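Local coordinates for elicitor protein Hrip2 (PDB 5FID), which probably acts as a secreted elicitor of the rice blast fungus Magnaporthe oryzae, provoking defence responses in plants, at residues 62-67 / 77-82; 19-24 / 50-55; 93-98 / 129-134. The protein carries 1 engineered substitution. One frame throughout, in Å; residues are numbered along the deposited sequence.

Overall arrangement
The chain folds as a helix-free beta sandwich, and each contact pairs two antiparallel strands. Contacts 1 and 2 belong to the six-stranded sheet, where strands 49-54 and 63-69 are neighbours, bonded through Ile65 O to Val51 N and Met63 N to Val53 O. Contact 3 lies in the facing five-stranded sheet, its centre about 10 Å from that of contact 1, and the two meet through Ile65, Leu80, Leu95 and Ala133. Contact 1 is wholly buried and combines apolar packing with a buried carboxylate. Contacts 2 and 3 are partly buried: contact 2 carries a lysine over a phenylalanine ring, contact 3 turns paired threonines and a water away from its apolar face.

Contact 1. Residues 62-67 / 77-82; sequences PMFIGY and YYELSS. Engineered in segment 62-67: Met63 (natural residue Leu).
Ser81 O receives the backbone N-H of Phe64 at 3.0 Å, almost straight at 173° and in the carbonyl plane, while Met63 CG packs against the same oxygen. A water lies within hydrogen-bonding distance of both Ser81 O and Pro62 O. This is one end of a beta hairpin, strands 63-69 and 75-81, in the six-stranded sheet. Phe64 and Ser81 form one hydrogen-bonded pair, and Gly66 and Glu79 the next, where Gly66 N reaches Glu79 O at 2.8 Å. The CA-H of Ile65 also points to Glu79 O.

On the face of Phe64 and Ser81, Phe64 CG stands between the backbone N and the carbonyl carbon, which brings the ring alongside Ser81. Ser81 CB sits over the ring face, 3.5 Å from its centroid and 17° off its normal, a CH-pi contact. Ser81 OG continues over the rim, 3.2 Å from Phe64 CE2, and bonds to Glu83. The ring turns its edge to Gly66, whose N lies close to the ring plane. Glu79 extends fully beyond CG and brings OE1 to 3.9 Å from Phe64 CE1, its carboxylate turned 72° from the ring. That buried carboxylate is held by Lys120 and Ser115 through OE2 and by Tyr75 of the second subunit through OE1. Glu83 OE1, a like charge, also lies near OE2, which Lys120 probably offsets.

The opposite face, with Ile65, Tyr67, Tyr78 and Leu80, packs its aliphatic side chains on the other sheet; Tyr78 OH bonds to Gln102 O and Tyr67 OH to Glu42. Leu80 CD1 lies 4.1 Å from Ile65 CG1, the two side chains slanting past each other. The engineered selenomethionine Met63 bends at its last torsion, and its CE ends 3.8 Å from Leu80 CD1.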
ATOM      1  N   PRO A  62     -13.603 -11.089  14.032  1.00 11.62           N
ATOM      2  CA  PRO A  62     -12.503 -11.730  13.315  1.00 10.41           C
ATOM      3  C   PRO A  62     -11.382 -10.760  12.954  1.00 10.73           C
ATOM      4  O   PRO A  62     -11.575  -9.544  12.826  1.00 10.57           O
ATOM      5  CB  PRO A  62     -13.168 -12.171  12.019  1.00 10.74           C
ATOM      6  CG  PRO A  62     -14.142 -11.042  11.746  1.00 11.46           C
ATOM      7  CD  PRO A  62     -14.631 -10.579  13.105  1.00 11.20           C
HETATM    8  N   MSE A  63     -10.205 -11.326  12.749  1.00 12.35           N
HETATM    9  CA  MSE A  63      -9.142 -10.613  12.084  1.00 12.50           C
HETATM   10  C   MSE A  63      -9.515 -10.687  10.613  1.00 12.36           C
HETATM   11  O   MSE A  63     -10.353 -11.492  10.241  1.00 13.06           O
HETATM   12  CB  MSE A  63      -7.822 -11.331  12.336  1.00 12.69           C
HETATM   13  CG  MSE A  63      -6.610 -10.516  11.982  1.00 12.49           C
HETATM   14 SE   MSE A  63      -5.070 -11.704  11.937  1.00 26.07          SE
HETATM   15  CE  MSE A  63      -5.469 -12.780  10.362  1.00 13.79           C
ATOM     16  N   PHE A  64      -8.955  -9.819   9.777  1.00 10.42           N
ATOM     17  CA  PHE A  64      -9.129 -10.006   8.336  1.00 10.29           C
ATOM     18  C   PHE A  64      -7.897  -9.745   7.491  1.00 10.51           C
ATOM     19  O   PHE A  64      -6.989  -9.003   7.880  1.00  9.59           O
ATOM     20  CB  PHE A  64     -10.411  -9.332   7.775  1.00 11.77           C
ATOM     21  CG  PHE A  64     -10.285  -7.863   7.446  1.00 10.98           C
ATOM     22  CD1 PHE A  64      -9.644  -7.440   6.286  1.00 13.25           C
ATOM     23  CD2 PHE A  64     -10.902  -6.910   8.246  1.00 12.97           C
ATOM     24  CE1 PHE A  64      -9.561  -6.082   5.958  1.00 13.24           C
ATOM     25  CE2 PHE A  64     -10.827  -5.544   7.926  1.00 13.18           C
ATOM     26  CZ  PHE A  64     -10.159  -5.133   6.784  1.00 12.61           C
ATOM     27  N   ILE A  65      -7.869 -10.401   6.336  1.00 11.36           N
ATOM     28  CA  ILE A  65      -6.832 -10.178   5.346  1.00 10.99           C
ATOM     29  C   ILE A  65      -7.548  -9.661   4.123  1.00 12.39           C
ATOM     30  O   ILE A  65      -8.419 -10.337   3.574  1.00 11.25           O
ATOM     31  CB  ILE A  65      -6.116 -11.492   4.987  1.00 11.62           C
ATOM     32  CG1 ILE A  65      -5.390 -12.040   6.226  1.00 12.97           C
ATOM     33  CG2 ILE A  65      -5.137 -11.264   3.832  1.00 11.50           C
ATOM     34  CD1 ILE A  65      -5.468 -13.525   6.359  1.00 12.88           C
ATOM     35  N   GLY A  66      -7.210  -8.451   3.696  1.00 11.83           N
ATOM     36  CA  GLY A  66      -7.859  -7.896   2.525  1.00 12.25           C
ATOM     37  C   GLY A  66      -6.887  -7.892   1.368  1.00 11.49           C
ATOM     38  O   GLY A  66      -5.710  -7.609   1.559  1.00 12.12           O
ATOM     39  N   TYR A  67      -7.364  -8.210   0.172  1.00 10.87           N
ATOM     40  CA  TYR A  67      -6.515  -8.091  -1.004  1.00 12.53           C
ATOM     41  C   TYR A  67      -7.302  -7.578  -2.199  1.00 13.33           C
ATOM     42  O   TYR A  67      -8.510  -7.760  -2.277  1.00 13.38           O
ATOM     43  CB  TYR A  67      -5.849  -9.431  -1.336  1.00 12.54           C
ATOM     44  CG  TYR A  67      -6.790 -10.499  -1.845  1.00 12.23           C
ATOM     45  CD1 TYR A  67      -7.364 -11.418  -0.975  1.00 11.82           C
ATOM     46  CD2 TYR A  67      -7.089 -10.604  -3.197  1.00 13.86           C
ATOM     47  CE1 TYR A  67      -8.218 -12.417  -1.440  1.00 12.01           C
ATOM     48  CE2 TYR A  67      -7.944 -11.580  -3.666  1.00 14.50           C
ATOM     49  CZ  TYR A  67      -8.502 -12.488  -2.790  1.00 13.75           C
ATOM     50  OH  TYR A  67      -9.351 -13.466  -3.273  1.00 13.46           O
ATOM     51  N   TYR A  77      -2.575  -5.503  -3.826  1.00 14.34           N
ATOM     52  CA  TYR A  77      -2.632  -4.795  -2.557  1.00 13.77           C
ATOM     53  C   TYR A  77      -3.106  -5.754  -1.472  1.00 15.29           C
ATOM     54  O   TYR A  77      -3.923  -6.628  -1.736  1.00 14.89           O
ATOM     55  CB  TYR A  77      -3.570  -3.592  -2.679  1.00 14.35           C
ATOM     56  CG  TYR A  77      -3.182  -2.629  -3.795  1.00 15.71           C
ATOM     57  CD1 TYR A  77      -2.133  -1.731  -3.637  1.00 16.59           C
ATOM     58  CD2 TYR A  77      -3.859  -2.625  -5.005  1.00 16.57           C
ATOM     59  CE1 TYR A  77      -1.780  -0.845  -4.659  1.00 16.59           C
ATOM     60  CE2 TYR A  77      -3.505  -1.754  -6.025  1.00 18.33           C
ATOM     61  CZ  TYR A  77      -2.473  -0.867  -5.845  1.00 17.34           C
ATOM     62  OH  TYR A  77      -2.132   0.001  -6.863  1.00 20.69           O
ATOM     63  N   TYR A  78      -2.582  -5.605  -0.260  1.00 12.92           N
ATOM     64  CA  TYR A  78      -2.887  -6.536   0.823  1.00 12.84           C
ATOM     65  C   TYR A  78      -2.874  -5.799   2.155  1.00 13.44           C
ATOM     66  O   TYR A  78      -2.042  -4.918   2.385  1.00 14.53           O
ATOM     67  CB  TYR A  78      -1.882  -7.703   0.852  1.00 12.62           C
ATOM     68  CG  TYR A  78      -0.461  -7.234   0.664  1.00 15.44           C
ATOM     69  CD1 TYR A  78       0.035  -6.977  -0.605  1.00 14.86           C
ATOM     70  CD2 TYR A  78       0.373  -7.022   1.750  1.00 13.81           C
ATOM     71  CE1 TYR A  78       1.323  -6.517  -0.792  1.00 14.29           C
ATOM     72  CE2 TYR A  78       1.664  -6.570   1.569  1.00 14.97           C
ATOM     73  CZ  TYR A  78       2.131  -6.317   0.298  1.00 14.70           C
ATOM     74  OH  TYR A  78       3.421  -5.848   0.113  1.00 14.60           O
ATOM     75  N   GLU A  79      -3.799  -6.173   3.032  1.00 13.29           N
ATOM     76  CA  GLU A  79      -3.973  -5.507   4.313  1.00 11.53           C
ATOM     77  C   GLU A  79      -4.197  -6.565   5.380  1.00 12.74           C
ATOM     78  O   GLU A  79      -5.037  -7.451   5.214  1.00 11.53           O
ATOM     79  CB  GLU A  79      -5.189  -4.582   4.254  1.00 12.74           C
ATOM     80  CG  GLU A  79      -5.579  -3.922   5.583  1.00 14.36           C
ATOM     81  CD  GLU A  79      -6.793  -3.011   5.456  1.00 15.55           C
ATOM     82  OE1 GLU A  79      -7.512  -3.094   4.430  1.00 16.95           O
ATOM     83  OE2 GLU A  79      -7.038  -2.198   6.387  1.00 18.60           O
ATOM     84  N   LEU A  80      -3.438  -6.475   6.465  1.00 10.88           N
ATOM     85  CA  LEU A  80      -3.643  -7.342   7.623  1.00 10.63           C
ATOM     86  C   LEU A  80      -4.320  -6.502   8.697  1.00 10.91           C
ATOM     87  O   LEU A  80      -3.680  -5.657   9.314  1.00 11.38           O
ATOM     88  CB  LEU A  80      -2.301  -7.878   8.132  1.00 11.05           C
ATOM     89  CG  LEU A  80      -2.373  -8.824   9.337  1.00 12.33           C
ATOM     90  CD1 LEU A  80      -3.133 -10.089   8.973  1.00 12.49           C
ATOM     91  CD2 LEU A  80      -0.967  -9.175   9.824  1.00 12.26           C
ATOM     92  N   SER A  81      -5.615  -6.731   8.922  1.00 11.80           N
ATOM     93  CA  SER A  81      -6.409  -5.799   9.727  1.00 12.30           C
ATOM     94  C   SER A  81      -6.976  -6.391  11.004  1.00 12.39           C
ATOM     95  O   SER A  81      -7.522  -7.493  10.998  1.00 11.32           O
ATOM     96  CB  SER A  81      -7.556  -5.238   8.891  1.00 12.48           C
ATOM     97  OG  SER A  81      -8.370  -4.365   9.658  1.00 12.66           O
ATOM     98  N   SER A  82      -6.848  -5.648  12.103  1.00 10.65           N
ATOM     99  CA  SER A  82      -7.529  -6.008  13.347  1.00 10.49           C
ATOM    100  C   SER A  82      -8.703  -5.070  13.633  1.00 11.06           C
ATOM    101  O   SER A  82      -9.138  -4.954  14.784  1.00 10.24           O
ATOM    102  CB  SER A  82      -6.558  -5.987  14.530  1.00 10.43           C
ATOM    103  OG  SER A  82      -6.039  -4.681  14.750  1.00 10.98           O
TER
HETATM  104  O   HOH W   1     -10.374  -7.308  11.802  1.00 12.36           O

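Contact 2. Residues 19-24 / 50-55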
ATOM      1  N   GLN A  19     -13.093 -17.581   6.026  1.00 10.03           N
ATOM      2  CA  GLN A  19     -14.042 -17.446   4.920  1.00 11.12           C
ATOM      3  C   GLN A  19     -13.812 -16.148   4.144  1.00 11.00           C
ATOM      4  O   GLN A  19     -13.518 -15.091   4.730  1.00 10.81           O
ATOM      5  CB  GLN A  19     -15.495 -17.531   5.411  1.00 10.44           C
ATOM      6  CG  GLN A  19     -16.517 -17.708   4.295  1.00 11.21           C
ATOM      7  CD  GLN A  19     -17.928 -17.919   4.815  1.00 13.26           C
ATOM      8  OE1 GLN A  19     -18.229 -17.604   5.968  1.00 14.30           O
ATOM      9  NE2 GLN A  19     -18.804 -18.470   3.964  1.00 13.46           N
ATOM     10  N   SER A  20     -13.942 -16.236   2.821  1.00 11.21           N
ATOM     11  CA  SER A  20     -13.677 -15.102   1.935  1.00 12.04           C
ATOM     12  C   SER A  20     -14.964 -14.445   1.459  1.00 12.64           C
ATOM     13  O   SER A  20     -15.924 -15.126   1.075  1.00 11.83           O
ATOM     14  CB  SER A  20     -12.848 -15.550   0.726  1.00 13.16           C
ATOM     15  OG  SER A  20     -12.408 -14.427  -0.032  1.00 13.60           O
ATOM     16  N   PHE A  21     -14.969 -13.116   1.487  1.00 10.44           N
ATOM     17  CA  PHE A  21     -16.144 -12.324   1.157  1.00 12.43           C
ATOM     18  C   PHE A  21     -15.796 -11.363   0.034  1.00 10.90           C
ATOM     19  O   PHE A  21     -15.294 -10.264   0.293  1.00 11.44           O
ATOM     20  CB  PHE A  21     -16.585 -11.540   2.396  1.00 10.77           C
ATOM     21  CG  PHE A  21     -17.025 -12.415   3.524  1.00 12.73           C
ATOM     22  CD1 PHE A  21     -16.095 -13.061   4.322  1.00 11.14           C
ATOM     23  CD2 PHE A  21     -18.370 -12.619   3.771  1.00 13.13           C
ATOM     24  CE1 PHE A  21     -16.494 -13.897   5.343  1.00 12.35           C
ATOM     25  CE2 PHE A  21     -18.774 -13.442   4.801  1.00 13.65           C
ATOM     26  CZ  PHE A  21     -17.838 -14.080   5.588  1.00 14.18           C
ATOM     27  N   PRO A  22     -16.062 -11.775  -1.220  1.00 12.89           N
ATOM     28  CA  PRO A  22     -15.682 -11.022  -2.418  1.00 12.91           C
ATOM     29  C   PRO A  22     -16.193  -9.583  -2.402  1.00 12.76           C
ATOM     30  O   PRO A  22     -17.345  -9.346  -2.016  1.00 12.10           O
ATOM     31  CB  PRO A  22     -16.357 -11.802  -3.547  1.00 11.97           C
ATOM     32  CG  PRO A  22     -16.459 -13.202  -3.027  1.00 11.89           C
ATOM     33  CD  PRO A  22     -16.731 -13.048  -1.552  1.00 12.32           C
ATOM     34  N   TYR A  23     -15.349  -8.638  -2.812  1.00 14.97           N
ATOM     35  CA  TYR A  23     -15.756  -7.238  -2.856  1.00 15.71           C
ATOM     36  C   TYR A  23     -16.894  -6.986  -3.837  1.00 14.51           C
ATOM     37  O   TYR A  23     -17.674  -6.045  -3.654  1.00 13.77           O
ATOM     38  CB  TYR A  23     -14.566  -6.331  -3.206  1.00 18.01           C
ATOM     39  CG  TYR A  23     -13.593  -6.106  -2.070  1.00 19.37           C
ATOM     40  CD1 TYR A  23     -14.043  -5.988  -0.768  1.00 23.04           C
ATOM     41  CD2 TYR A  23     -12.227  -6.004  -2.302  1.00 22.93           C
ATOM     42  CE1 TYR A  23     -13.159  -5.777   0.283  1.00 24.61           C
ATOM     43  CE2 TYR A  23     -11.326  -5.800  -1.251  1.00 21.98           C
ATOM     44  CZ  TYR A  23     -11.807  -5.689   0.037  1.00 24.04           C
ATOM     45  OH  TYR A  23     -10.943  -5.474   1.092  1.00 26.75           O
ATOM     46  N   ASP A  24     -17.000  -7.805  -4.881  1.00 11.56           N
ATOM     47  CA  ASP A  24     -18.036  -7.553  -5.895  1.00 13.29           C
ATOM     48  C   ASP A  24     -19.386  -8.176  -5.545  1.00 12.81           C
ATOM     49  O   ASP A  24     -20.312  -8.162  -6.358  1.00 13.01           O
ATOM     50  CB  ASP A  24     -17.592  -8.007  -7.292  1.00 15.59           C
ATOM     51  CG  ASP A  24     -17.390  -9.516  -7.394  1.00 16.60           C
ATOM     52  OD1 ASP A  24     -17.679 -10.253  -6.426  1.00 15.61           O
ATOM     53  OD2 ASP A  24     -16.954  -9.985  -8.468  1.00 18.13           O
ATOM     54  N   THR A  50     -12.332  -9.795   1.134  1.00 13.84           N
ATOM     55  CA  THR A  50     -12.020  -9.753   2.550  1.00 14.02           C
ATOM     56  C   THR A  50     -12.033 -11.175   3.101  1.00 13.20           C
ATOM     57  O   THR A  50     -13.051 -11.873   3.028  1.00 14.10           O
ATOM     58  CB  THR A  50     -13.056  -8.913   3.315  1.00 15.92           C
ATOM     59  OG1 THR A  50     -12.962  -7.551   2.880  1.00 19.20           O
ATOM     60  CG2 THR A  50     -12.801  -8.981   4.813  1.00 16.69           C
ATOM     61  N   VAL A  51     -10.906 -11.617   3.646  1.00 11.12           N
ATOM     62  CA  VAL A  51     -10.844 -12.960   4.221  1.00 10.01           C
ATOM     63  C   VAL A  51     -10.922 -12.856   5.741  1.00 10.58           C
ATOM     64  O   VAL A  51      -9.976 -12.387   6.380  1.00 10.82           O
ATOM     65  CB  VAL A  51      -9.549 -13.687   3.807  1.00 10.32           C
ATOM     66  CG1 VAL A  51      -9.528 -15.093   4.371  1.00 10.09           C
ATOM     67  CG2 VAL A  51      -9.445 -13.759   2.291  1.00 11.60           C
ATOM     68  N   LYS A  52     -12.050 -13.272   6.323  1.00 11.07           N
ATOM     69  CA  LYS A  52     -12.198 -13.256   7.783  1.00 10.62           C
ATOM     70  C   LYS A  52     -11.530 -14.475   8.395  1.00 11.27           C
ATOM     71  O   LYS A  52     -11.559 -15.553   7.807  1.00 11.48           O
ATOM     72  CB  LYS A  52     -13.674 -13.247   8.187  1.00 11.97           C
ATOM     73  CG  LYS A  52     -14.475 -12.067   7.685  1.00 12.94           C
ATOM     74  CD  LYS A  52     -15.911 -12.161   8.194  1.00 14.74           C
ATOM     75  CE  LYS A  52     -16.761 -10.977   7.711  1.00 16.11           C
ATOM     76  NZ  LYS A  52     -18.176 -11.129   8.196  1.00 17.43           N
ATOM     77  N   VAL A  53     -10.926 -14.291   9.573  1.00 11.06           N
ATOM     78  CA  VAL A  53     -10.209 -15.348  10.279  1.00 10.84           C
ATOM     79  C   VAL A  53     -10.575 -15.250  11.751  1.00 11.56           C
ATOM     80  O   VAL A  53     -10.363 -14.222  12.384  1.00 11.34           O
ATOM     81  CB  VAL A  53      -8.678 -15.182  10.141  1.00 11.79           C
ATOM     82  CG1 VAL A  53      -7.958 -16.344  10.799  1.00 13.95           C
ATOM     83  CG2 VAL A  53      -8.282 -15.082   8.666  1.00 11.36           C
ATOM     84  N   SER A  54     -11.131 -16.319  12.302  1.00 14.46           N
ATOM     85  CA  SER A  54     -11.672 -16.249  13.650  1.00 13.90           C
ATOM     86  C   SER A  54     -11.472 -17.584  14.344  1.00 15.04           C
ATOM     87  O   SER A  54     -11.126 -18.564  13.697  1.00 14.69           O
ATOM     88  CB  SER A  54     -13.154 -15.876  13.571  1.00 15.78           C
ATOM     89  OG  SER A  54     -13.804 -15.996  14.814  1.00 16.61           O
ATOM     90  N   LYS A  55     -11.652 -17.620  15.661  1.00 14.55           N
ATOM     91  CA  LYS A  55     -11.607 -18.890  16.378  1.00 15.02           C
ATOM     92  C   LYS A  55     -13.002 -19.474  16.595  1.00 16.75           C
ATOM     93  O   LYS A  55     -13.151 -20.505  17.252  1.00 17.14           O
ATOM     94  CB  LYS A  55     -10.891 -18.728  17.718  1.00 16.97           C
ATOM     95  CG  LYS A  55      -9.400 -18.497  17.598  1.00 16.84           C
ATOM     96  CD  LYS A  55      -8.811 -18.302  18.984  1.00 21.05           C
ATOM     97  CE  LYS A  55      -7.361 -17.924  18.899  1.00 20.08           C
ATOM     98  NZ  LYS A  55      -6.816 -17.632  20.251  1.00 21.74           N
TER
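Lys52 lies across the ring of Phe21, the side chains crossing at about a right angle, where strands 16-22 and 49-54 run antiparallel in the six-stranded sheet. Both residues point to the face that also carries Gln19 and Thr50. From Lys52 CB, near Gln19 O, the chain starts with CG anti to the carbonyl carbon (chi1 -60°) and then runs fully extended. CG sits 3.6 Å from Phe21 CE1, and CD comes closer to that same CE1, at 3.4 Å. CE lies over the ring face, offset toward the rim, in a CH-pi contact 4.0 Å from the Phe21 centroid. NZ ends over the same ring, 4.3 Å from the centroid and 23° off the normal, in a cation-pi contact.

Thr50 O lies at the edge of the Phe21 ring, in its plane, and accepts Phe21 N at 2.8 Å. In return Thr50 N gives a straight bond to Phe21 O, though from well above the carbonyl plane. Farther along, Gln19 and Lys52 form a second hydrogen-bonded pair. Tyr23, past the end of the strand, crosses Thr50 and sets CE1 3.2 Å from Thr50 OG1; its OH makes at most a weak bond to that hydroxyl.

On the other face Ser20 OG touches Val51 CG2 at 3.8 Å, but its hydrogen bonds go to Ser49 and Glu42, which satisfy this buried hydroxyl. The lysine thus spends its methylenes on the aromatic ring and keeps its ammonium over the pi face, an arrangement that probably stabilises the positive charge at this partly exposed strand pair.

Contact 3. Residues 93-98 / 129-134; sequences VTLSPG and INVEAT
Leu95 CD1 is the main bump here: it drops between Val131 CG1, at 3.5 Å, and Ala133 CB, at 3.6 Å, two side chains that line one face of the opposing antiparallel strand. The second torsion (chi2 72°) turns CD1 toward them, and the methyl of Ala133, directly opposite in a non-hydrogen-bonded pair, forms the shallow part of the hollow. Beyond the strand end the Pro97 ring continues this packing, with CB 4.1 Å from Ile129 CD1. A water joins Pro97 O to Asn130 N. Two hydrogen-bonded pairs, Thr94 with Thr134 and Ser96 with Glu132, join the backbones.

The reverse face is polar. Thr94 and Thr134 lie side by side, pointing the same way, with Thr94 OG1 3.4 Å from Thr134 CB. A water bonded to Thr94 OG1 at 2.6 Å also donates to Glu132 O. Ser96 OG accepts Gly98 N in an ST turn and also bonds to Asp103.

In the five-stranded sheet, strand 131-135 runs between 93-96 and the parallel strand 5-10, while 104-106 borders 93-96 on its other side. Leu95, Val131 and Ala133 face strands 63-69 and 75-81 of the second sheet, packing on Ile65, Tyr78 and Leu80.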
ATOM      1  N   VAL A  93       1.691 -12.939  14.000  1.00 13.92           N
ATOM      2  CA  VAL A  93       0.993 -13.086  12.725  1.00 12.85           C
ATOM      3  C   VAL A  93       1.787 -12.384  11.633  1.00 13.30           C
ATOM      4  O   VAL A  93       2.195 -11.227  11.786  1.00 11.87           O
ATOM      5  CB  VAL A  93      -0.442 -12.511  12.773  1.00 13.80           C
ATOM      6  CG1 VAL A  93      -1.095 -12.585  11.404  1.00 12.78           C
ATOM      7  CG2 VAL A  93      -1.293 -13.271  13.793  1.00 12.99           C
ATOM      8  N   THR A  94       2.016 -13.095  10.531  1.00 13.70           N
ATOM      9  CA  THR A  94       2.732 -12.527   9.391  1.00 12.65           C
ATOM     10  C   THR A  94       1.805 -12.485   8.192  1.00 12.87           C
ATOM     11  O   THR A  94       0.909 -13.310   8.073  1.00 11.57           O
ATOM     12  CB  THR A  94       3.984 -13.360   9.043  1.00 15.63           C
ATOM     13  OG1 THR A  94       3.584 -14.689   8.685  1.00 13.38           O
ATOM     14  CG2 THR A  94       4.923 -13.433  10.233  1.00 15.06           C
ATOM     15  N   LEU A  95       2.010 -11.516   7.309  1.00  9.29           N
ATOM     16  CA  LEU A  95       1.319 -11.508   6.026  1.00 11.18           C
ATOM     17  C   LEU A  95       2.326 -11.009   5.013  1.00 11.86           C
ATOM     18  O   LEU A  95       2.838  -9.895   5.137  1.00 12.72           O
ATOM     19  CB  LEU A  95       0.094 -10.589   6.057  1.00 10.09           C
ATOM     20  CG  LEU A  95      -0.673 -10.479   4.728  1.00 10.57           C
ATOM     21  CD1 LEU A  95      -1.423 -11.766   4.434  1.00  9.95           C
ATOM     22  CD2 LEU A  95      -1.640  -9.291   4.738  1.00  9.66           C
ATOM     23  N   SER A  96       2.631 -11.830   4.018  1.00 11.94           N
ATOM     24  CA  SER A  96       3.677 -11.481   3.061  1.00 13.15           C
ATOM     25  C   SER A  96       3.222 -11.727   1.625  1.00 12.82           C
ATOM     26  O   SER A  96       2.538 -12.709   1.352  1.00 11.35           O
ATOM     27  CB  SER A  96       4.913 -12.326   3.356  1.00 16.94           C
ATOM     28  OG  SER A  96       5.873 -12.198   2.324  1.00 19.36           O
ATOM     29  N   PRO A  97       3.615 -10.844   0.693  1.00 13.39           N
ATOM     30  CA  PRO A  97       3.299 -11.069  -0.717  1.00 13.29           C
ATOM     31  C   PRO A  97       4.445 -11.774  -1.423  1.00 16.55           C
ATOM     32  O   PRO A  97       4.446 -11.839  -2.654  1.00 19.11           O
ATOM     33  CB  PRO A  97       3.194  -9.646  -1.265  1.00 12.89           C
ATOM     34  CG  PRO A  97       4.275  -8.921  -0.494  1.00 13.40           C
ATOM     35  CD  PRO A  97       4.219  -9.516   0.909  1.00 14.60           C
ATOM     36  N   GLY A  98       5.406 -12.291  -0.664  1.00 16.10           N
ATOM     37  CA  GLY A  98       6.615 -12.828  -1.258  1.00 16.76           C
ATOM     38  C   GLY A  98       7.725 -11.791  -1.175  1.00 19.43           C
ATOM     39  O   GLY A  98       7.576 -10.755  -0.515  1.00 19.32           O
ATOM     40  N   ILE A 129       1.653 -11.882  -7.174  1.00 14.93           N
ATOM     41  CA  ILE A 129       1.994 -12.181  -5.795  1.00 14.13           C
ATOM     42  C   ILE A 129       1.038 -13.244  -5.289  1.00 15.00           C
ATOM     43  O   ILE A 129      -0.052 -13.409  -5.840  1.00 13.44           O
ATOM     44  CB  ILE A 129       1.853 -10.944  -4.893  1.00 15.87           C
ATOM     45  CG1 ILE A 129       0.416 -10.423  -4.910  1.00 13.92           C
ATOM     46  CG2 ILE A 129       2.804  -9.845  -5.338  1.00 14.46           C
ATOM     47  CD1 ILE A 129       0.158  -9.266  -3.929  1.00 13.98           C
ATOM     48  N   ASN A 130       1.460 -13.977  -4.264  1.00 18.00           N
ATOM     49  CA  ASN A 130       0.531 -14.748  -3.445  1.00 18.15           C
ATOM     50  C   ASN A 130       0.434 -13.970  -2.148  1.00 18.87           C
ATOM     51  O   ASN A 130       1.452 -13.525  -1.632  1.00 21.33           O
ATOM     52  CB  ASN A 130       1.063 -16.161  -3.153  1.00 19.53           C
ATOM     53  CG  ASN A 130       0.935 -17.111  -4.335  1.00 21.25           C
ATOM     54  OD1 ASN A 130       0.103 -16.925  -5.224  1.00 20.14           O
ATOM     55  ND2 ASN A 130       1.743 -18.165  -4.327  1.00 27.58           N
ATOM     56  N   VAL A 131      -0.773 -13.760  -1.636  1.00 14.83           N
ATOM     57  CA  VAL A 131      -0.927 -13.078  -0.351  1.00 15.20           C
ATOM     58  C   VAL A 131      -1.036 -14.155   0.715  1.00 14.12           C
ATOM     59  O   VAL A 131      -2.018 -14.891   0.765  1.00 15.94           O
ATOM     60  CB  VAL A 131      -2.158 -12.154  -0.332  1.00 14.10           C
ATOM     61  CG1 VAL A 131      -2.356 -11.546   1.049  1.00 15.16           C
ATOM     62  CG2 VAL A 131      -1.974 -11.037  -1.343  1.00 15.19           C
ATOM     63  N   GLU A 132      -0.008 -14.255   1.557  1.00 12.08           N
ATOM     64  CA  GLU A 132       0.193 -15.437   2.379  1.00 11.95           C
ATOM     65  C   GLU A 132       0.331 -15.061   3.843  1.00 12.15           C
ATOM     66  O   GLU A 132       1.272 -14.364   4.232  1.00 11.95           O
ATOM     67  CB  GLU A 132       1.435 -16.184   1.889  1.00 14.58           C
ATOM     68  CG  GLU A 132       1.703 -17.504   2.573  1.00 16.84           C
ATOM     69  CD  GLU A 132       2.798 -18.293   1.872  1.00 21.13           C
ATOM     70  OE1 GLU A 132       3.442 -17.754   0.931  1.00 21.86           O
ATOM     71  OE2 GLU A 132       3.021 -19.455   2.254  1.00 18.62           O
ATOM     72  N   ALA A 133      -0.624 -15.521   4.651  1.00 14.29           N
ATOM     73  CA  ALA A 133      -0.647 -15.215   6.072  1.00 13.47           C
ATOM     74  C   ALA A 133      -0.325 -16.467   6.869  1.00 14.04           C
ATOM     75  O   ALA A 133      -0.738 -17.560   6.502  1.00 14.36           O
ATOM     76  CB  ALA A 133      -2.009 -14.681   6.482  1.00 13.81           C
ATOM     77  N   THR A 134       0.421 -16.301   7.957  1.00 12.72           N
ATOM     78  CA  THR A 134       0.677 -17.385   8.899  1.00 13.44           C
ATOM     79  C   THR A 134       0.219 -16.971  10.297  1.00 13.41           C
ATOM     80  O   THR A 134       0.720 -15.992  10.848  1.00 13.42           O
ATOM     81  CB  THR A 134       2.173 -17.746   8.960  1.00 16.31           C
ATOM     82  OG1 THR A 134       2.602 -18.244   7.686  1.00 18.35           O
ATOM     83  CG2 THR A 134       2.411 -18.834  10.013  1.00 15.53           C
TER
HETATM   84  O   HOH W   2       3.135 -15.220   6.160  1.00 16.19           O
HETATM   85  O   HOH W   3       4.433 -14.028  -4.222  1.00 22.48           O